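Local coordinates for phist (Plasmodium falciparum, PDB 4JLE), which binds the virulence factor PfEMP1 and comigrates with it to knobs on the host cell surface, here seen as its PHIST domain alone, at the interface of chains A and B. Coordinates in Å, arbitrary orientation; residue numbers count along the deposited sequence, not the author numbering. Chains: chain A/B, Phist.

Contact 1: the interface of chains A and B. Residues chain A 47, 51, 54, 102; chain B 124, 127-128, 131, 135.
A:Glu51 has its CG anti to the carbonyl carbon and beside the backbone N (chi1 -57°), which sets CG against the indole of B:Trp131. A bend at its second torsion then swings the carboxylate toward B:Arg135. B:Arg135 in turn bends at chi3 and brings its guanidinium alongside that carboxylate. The site belongs to the PHIST domain, a three-helix bundle. Helices 37-72 and 77-110 of chain A receive helix 117-163 of chain B.

B:Arg135 NH1 forms a salt bridge and hydrogen bond with A:Glu51 OE1, 2.7 Å long. OE1 is met on its anti side, and the donor stands 32° out of the carboxylate plane. The second guanidinium nitrogen, NH2, adds a weak bond to the same oxygen. The carboxylate and guanidinium planes are 16° apart, close to parallel. A:Lys54 lays its CB over one face of the guanidinium, toward the rim, 3.5 Å from B:Arg135 CZ. The carbonyl O of B:Trp131 lies over the centre of the opposite face. The group is sandwiched between the two, which limits its tilt.

The other carboxylate oxygen uses water. A:Glu51 OE2 is 2.9 Å from water 1, which also meets the backbone O of B:Lys128 and NH2 of B:Arg135.

B:Trp131 is inserted between two helices of chain A. A:Glu51 CG lies over one face of its five-membered ring and comes within 3.3 Å of B:Trp131 CD1. A:Leu102 CD1 covers the opposite face, 3.5 Å from B:Trp131 NE1. Toward the start of the chain B helix, A:Val47 CG2 touches B:Leu124 CD1 at 4.0 Å and lies near B:Lys128 CE.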
loop_
_atom_site.group_PDB
_atom_site.type_symbol
_atom_site.label_atom_id
_atom_site.label_comp_id
_atom_site.label_asym_id
_atom_site.label_seq_id
_atom_site.Cartn_x
_atom_site.Cartn_y
_atom_site.Cartn_z
ATOM N N VAL A 47 -9.447 -14.775 4.096
ATOM C CA VAL A 47 -9.462 -13.684 5.074
ATOM C C VAL A 47 -9.134 -12.351 4.362
ATOM O O VAL A 47 -9.855 -11.374 4.585
ATOM C CB VAL A 47 -8.543 -13.972 6.288
ATOM C CG1 VAL A 47 -8.256 -12.709 7.101
ATOM C CG2 VAL A 47 -9.162 -15.045 7.172
ATOM N N GLU A 51 -11.853 -9.259 4.221
ATOM C CA GLU A 51 -11.514 -7.931 4.721
ATOM C C GLU A 51 -11.622 -6.880 3.618
ATOM O O GLU A 51 -12.016 -5.753 3.901
ATOM C CB GLU A 51 -10.137 -7.923 5.385
ATOM C CG GLU A 51 -9.999 -8.920 6.541
ATOM C CD GLU A 51 -10.964 -8.952 7.719
ATOM O OE1 GLU A 51 -11.941 -8.172 7.742
ATOM O OE2 GLU A 51 -10.744 -9.788 8.625
ATOM N N LYS A 54 -15.409 -6.246 3.260
ATOM C CA LYS A 54 -15.898 -5.523 4.428
ATOM C C LYS A 54 -15.491 -4.035 4.368
ATOM O O LYS A 54 -16.279 -3.191 4.827
ATOM C CB LYS A 54 -15.420 -6.188 5.723
ATOM C CG LYS A 54 -16.109 -7.515 6.051
ATOM C CD LYS A 54 -15.290 -8.269 7.098
ATOM C CE LYS A 54 -15.941 -9.522 7.646
ATOM N NZ LYS A 54 -15.224 -10.028 8.860
ATOM N N LEU A 102 -0.072 -6.107 8.844
ATOM C CA LEU A 102 -0.633 -7.362 9.343
ATOM C C LEU A 102 0.034 -8.582 8.692
ATOM O O LEU A 102 0.117 -9.636 9.336
ATOM C CB LEU A 102 -2.157 -7.408 9.182
ATOM C CG LEU A 102 -2.938 -6.384 10.035
ATOM C CD1 LEU A 102 -4.411 -6.291 9.579
ATOM C CD2 LEU A 102 -2.814 -6.665 11.520
ATOM N N LEU B 124 -4.437 -15.185 13.586
ATOM C CA LEU B 124 -5.653 -14.978 12.813
ATOM C C LEU B 124 -6.685 -14.152 13.582
ATOM O O LEU B 124 -7.270 -13.245 13.011
ATOM C CB LEU B 124 -6.224 -16.350 12.435
ATOM C CG LEU B 124 -7.167 -16.408 11.247
ATOM C CD1 LEU B 124 -6.447 -16.073 9.934
ATOM C CD2 LEU B 124 -7.768 -17.775 11.146
ATOM N N VAL B 127 -5.401 -10.490 13.622
ATOM C CA VAL B 127 -5.589 -9.880 12.308
ATOM C C VAL B 127 -7.069 -9.442 12.144
ATOM O O VAL B 127 -7.323 -8.298 11.741
ATOM C CB VAL B 127 -5.118 -10.855 11.197
ATOM C CG1 VAL B 127 -5.683 -10.490 9.819
ATOM C CG2 VAL B 127 -3.599 -10.929 11.169
ATOM N N LYS B 128 -8.029 -10.326 12.509
ATOM C CA LYS B 128 -9.472 -10.044 12.424
ATOM C C LYS B 128 -9.884 -8.861 13.334
ATOM O O LYS B 128 -10.624 -7.978 12.881
ATOM C CB LYS B 128 -10.302 -11.297 12.736
ATOM C CG LYS B 128 -10.240 -12.349 11.627
ATOM C CD LYS B 128 -11.318 -13.414 11.758
ATOM C CE LYS B 128 -11.244 -14.442 10.644
ATOM N NZ LYS B 128 -12.420 -15.359 10.642
ATOM N N TRP B 131 -8.533 -5.565 11.931
ATOM C CA TRP B 131 -9.307 -5.123 10.783
ATOM C C TRP B 131 -10.636 -4.471 11.192
ATOM O O TRP B 131 -11.075 -3.533 10.530
ATOM C CB TRP B 131 -9.568 -6.268 9.833
ATOM C CG TRP B 131 -8.478 -6.473 8.834
ATOM C CD1 TRP B 131 -7.776 -7.626 8.617
ATOM C CD2 TRP B 131 -8.022 -5.527 7.849
ATOM N NE1 TRP B 131 -6.977 -7.484 7.519
ATOM C CE2 TRP B 131 -7.060 -6.188 7.060
ATOM C CE3 TRP B 131 -8.319 -4.170 7.569
ATOM C CZ2 TRP B 131 -6.422 -5.551 5.978
ATOM C CZ3 TRP B 131 -7.698 -3.544 6.500
ATOM C CH2 TRP B 131 -6.763 -4.224 5.718
ATOM N N ARG B 135 -11.436 -0.567 10.339
ATOM C CA ARG B 135 -12.678 -0.193 9.666
ATOM C C ARG B 135 -13.504 0.856 10.444
ATOM O O ARG B 135 -14.001 1.810 9.833
ATOM C CB ARG B 135 -13.501 -1.441 9.370
ATOM C CG ARG B 135 -13.028 -2.152 8.095
ATOM C CD ARG B 135 -14.037 -3.177 7.582
ATOM N NE ARG B 135 -14.262 -4.253 8.552
ATOM C CZ ARG B 135 -13.530 -5.362 8.609
ATOM N NH1 ARG B 135 -12.562 -5.575 7.724
ATOM N NH2 ARG B 135 -13.771 -6.274 9.540
HETATM O O HOH W 1 -12.109 -8.646 10.887
#

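Contact 2: the interface of chains A and B. Residues chain A 135, 138-139, 142; chain B 58, 61-62, 91.
A:Phe139 packs against B:Val58, B:Asn61 and B:Ile62 in an apolar patch where two PHIST three-helix bundles meet in the deposited assembly. Helix 117-165 of chain A lies here against helices 37-72 and 77-110 of chain B.

The phenylalanine can be followed outward. Its CB meets B:Val58 CG1 at 3.7 Å. With the ring carbon CG opposite the backbone N (chi1 -180°), the ring is carried toward B:Asn61 and B:Ile62. CD1 then touches B:Ile62 CG1 at 3.8 Å and is also near B:Val58 CG1. Further out, CE1 reaches B:Asn61 CB at 3.5 Å. The ring and the asparagine amide are nearly perpendicular, with planes 83° apart. It is the CB of B:Asn61 that takes the contact, while the amide is turned away from the ring.

B:Val58 divides its two methyls between neighbours. CG1 sits between the CB of A:Phe139 and the terminal methyl of A:Met138, whose CE is 3.6 Å away. CG2 faces the aliphatic part of A:Arg135 and comes nearest to its CD. A:Met138 bends at its last torsion (chi3 124°), and this puts CE within reach of both B:Val58 and the sulfur of B:Met91.

B:Met91 runs past A:Trp142 in the opposite direction. Its CG lies over the five-membered ring, 3.5 Å from the ring centroid, in a CH-pi contact. Its SD follows toward the root of the indole and is 3.6 Å from A:Trp142 CG. SD is also near the CB of A:Trp142. The same CB receives B:Ile62 CD1 at 3.7 Å, so the methionine and isoleucine meet the tryptophan side chain together. The backbone O of A:Met138 lies at the indole edge, in its plane.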
loop_
_atom_site.group_PDB
_atom_site.type_symbol
_atom_site.label_atom_id
_atom_site.label_comp_id
_atom_site.label_asym_id
_atom_site.label_seq_id
_atom_site.Cartn_x
_atom_site.Cartn_y
_atom_site.Cartn_z
ATOM N N ARG A 135 12.001 -2.915 -9.189
ATOM C CA ARG A 135 12.295 -1.489 -9.326
ATOM C C ARG A 135 12.607 -1.083 -10.771
ATOM O O ARG A 135 12.108 -0.052 -11.219
ATOM C CB ARG A 135 13.428 -1.079 -8.384
ATOM C CG ARG A 135 12.919 -0.824 -6.952
ATOM C CD ARG A 135 13.942 -0.068 -6.120
ATOM N NE ARG A 135 15.162 -0.852 -5.929
ATOM C CZ ARG A 135 15.346 -1.753 -4.968
ATOM N NH1 ARG A 135 14.407 -1.960 -4.048
ATOM N NH2 ARG A 135 16.472 -2.448 -4.915
ATOM N N MET A 138 9.170 -1.396 -12.740
ATOM C CA MET A 138 8.289 -0.331 -12.235
ATOM C C MET A 138 8.635 1.005 -12.893
ATOM O O MET A 138 7.740 1.740 -13.293
ATOM C CB MET A 138 8.426 -0.219 -10.688
ATOM C CG MET A 138 7.483 0.777 -10.027
ATOM S SD MET A 138 7.922 1.129 -8.296
ATOM C CE MET A 138 8.101 2.851 -8.351
ATOM N N PHE A 139 9.942 1.306 -12.991
ATOM C CA PHE A 139 10.455 2.553 -13.547
ATOM C C PHE A 139 10.033 2.690 -15.001
ATOM O O PHE A 139 9.420 3.682 -15.367
ATOM C CB PHE A 139 11.983 2.592 -13.415
ATOM C CG PHE A 139 12.628 3.835 -13.955
ATOM C CD1 PHE A 139 12.384 5.078 -13.373
ATOM C CD2 PHE A 139 13.468 3.769 -15.047
ATOM C CE1 PHE A 139 12.981 6.225 -13.877
ATOM C CE2 PHE A 139 14.087 4.913 -15.533
ATOM C CZ PHE A 139 13.845 6.133 -14.938
ATOM N N TRP A 142 5.816 2.504 -15.509
ATOM C CA TRP A 142 5.147 3.729 -15.081
ATOM C C TRP A 142 5.615 4.953 -15.868
ATOM O O TRP A 142 4.825 5.879 -16.046
ATOM C CB TRP A 142 5.246 3.909 -13.550
ATOM C CG TRP A 142 4.329 2.922 -12.910
ATOM C CD1 TRP A 142 4.623 1.628 -12.567
ATOM C CD2 TRP A 142 2.908 3.038 -12.854
ATOM N NE1 TRP A 142 3.466 0.951 -12.241
ATOM C CE2 TRP A 142 2.400 1.795 -12.405
ATOM C CE3 TRP A 142 2.010 4.080 -13.145
ATOM C CZ2 TRP A 142 1.041 1.581 -12.197
ATOM C CZ3 TRP A 142 0.655 3.862 -12.949
ATOM C CH2 TRP A 142 0.182 2.627 -12.488
ATOM N N VAL B 58 12.678 5.846 -7.150
ATOM C CA VAL B 58 12.160 5.455 -8.469
ATOM C C VAL B 58 10.958 6.351 -8.820
ATOM O O VAL B 58 10.917 6.877 -9.926
ATOM C CB VAL B 58 11.795 3.955 -8.597
ATOM C CG1 VAL B 58 11.202 3.643 -9.973
ATOM C CG2 VAL B 58 13.003 3.061 -8.299
ATOM N N ASN B 61 12.085 9.794 -9.870
ATOM C CA ASN B 61 12.677 9.705 -11.205
ATOM C C ASN B 61 11.583 9.662 -12.285
ATOM O O ASN B 61 11.749 10.308 -13.314
ATOM C CB ASN B 61 13.630 8.503 -11.308
ATOM C CG ASN B 61 14.890 8.655 -10.468
ATOM O OD1 ASN B 61 15.251 9.757 -10.030
ATOM N ND2 ASN B 61 15.586 7.544 -10.217
ATOM N N ILE B 62 10.467 8.950 -12.036
ATOM C CA ILE B 62 9.353 8.885 -12.991
ATOM C C ILE B 62 8.737 10.282 -13.113
ATOM O O ILE B 62 8.587 10.782 -14.220
ATOM C CB ILE B 62 8.298 7.814 -12.585
ATOM C CG1 ILE B 62 8.904 6.386 -12.588
ATOM C CG2 ILE B 62 7.047 7.912 -13.477
ATOM C CD1 ILE B 62 8.151 5.347 -11.744
ATOM N N MET B 91 1.303 2.310 -7.840
ATOM C CA MET B 91 2.677 1.819 -7.613
ATOM C C MET B 91 2.820 1.201 -6.216
ATOM O O MET B 91 3.399 0.113 -6.105
ATOM C CB MET B 91 3.709 2.921 -7.857
ATOM C CG MET B 91 3.777 3.305 -9.315
ATOM S SD MET B 91 5.082 4.459 -9.765
ATOM C CE MET B 91 4.409 6.006 -9.277
#

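The C-alpha centres of contact 1 and contact 2 lie about 30 Å apart. Both use the same elements with the chains exchanged: helix 117-165 (117-163 in chain B) of one copy packs on helices 37-72 and 77-110 of the other. Arg135 is shared, and by the two-fold symmetry each copy takes part in both contacts. Each copy of the helix therefore uses both surfaces at once, residues 124-135 in contact 1 and 135-142 in contact 2. The pair is a dimer in the deposited assembly; the structure alone does not show that it forms in the cell.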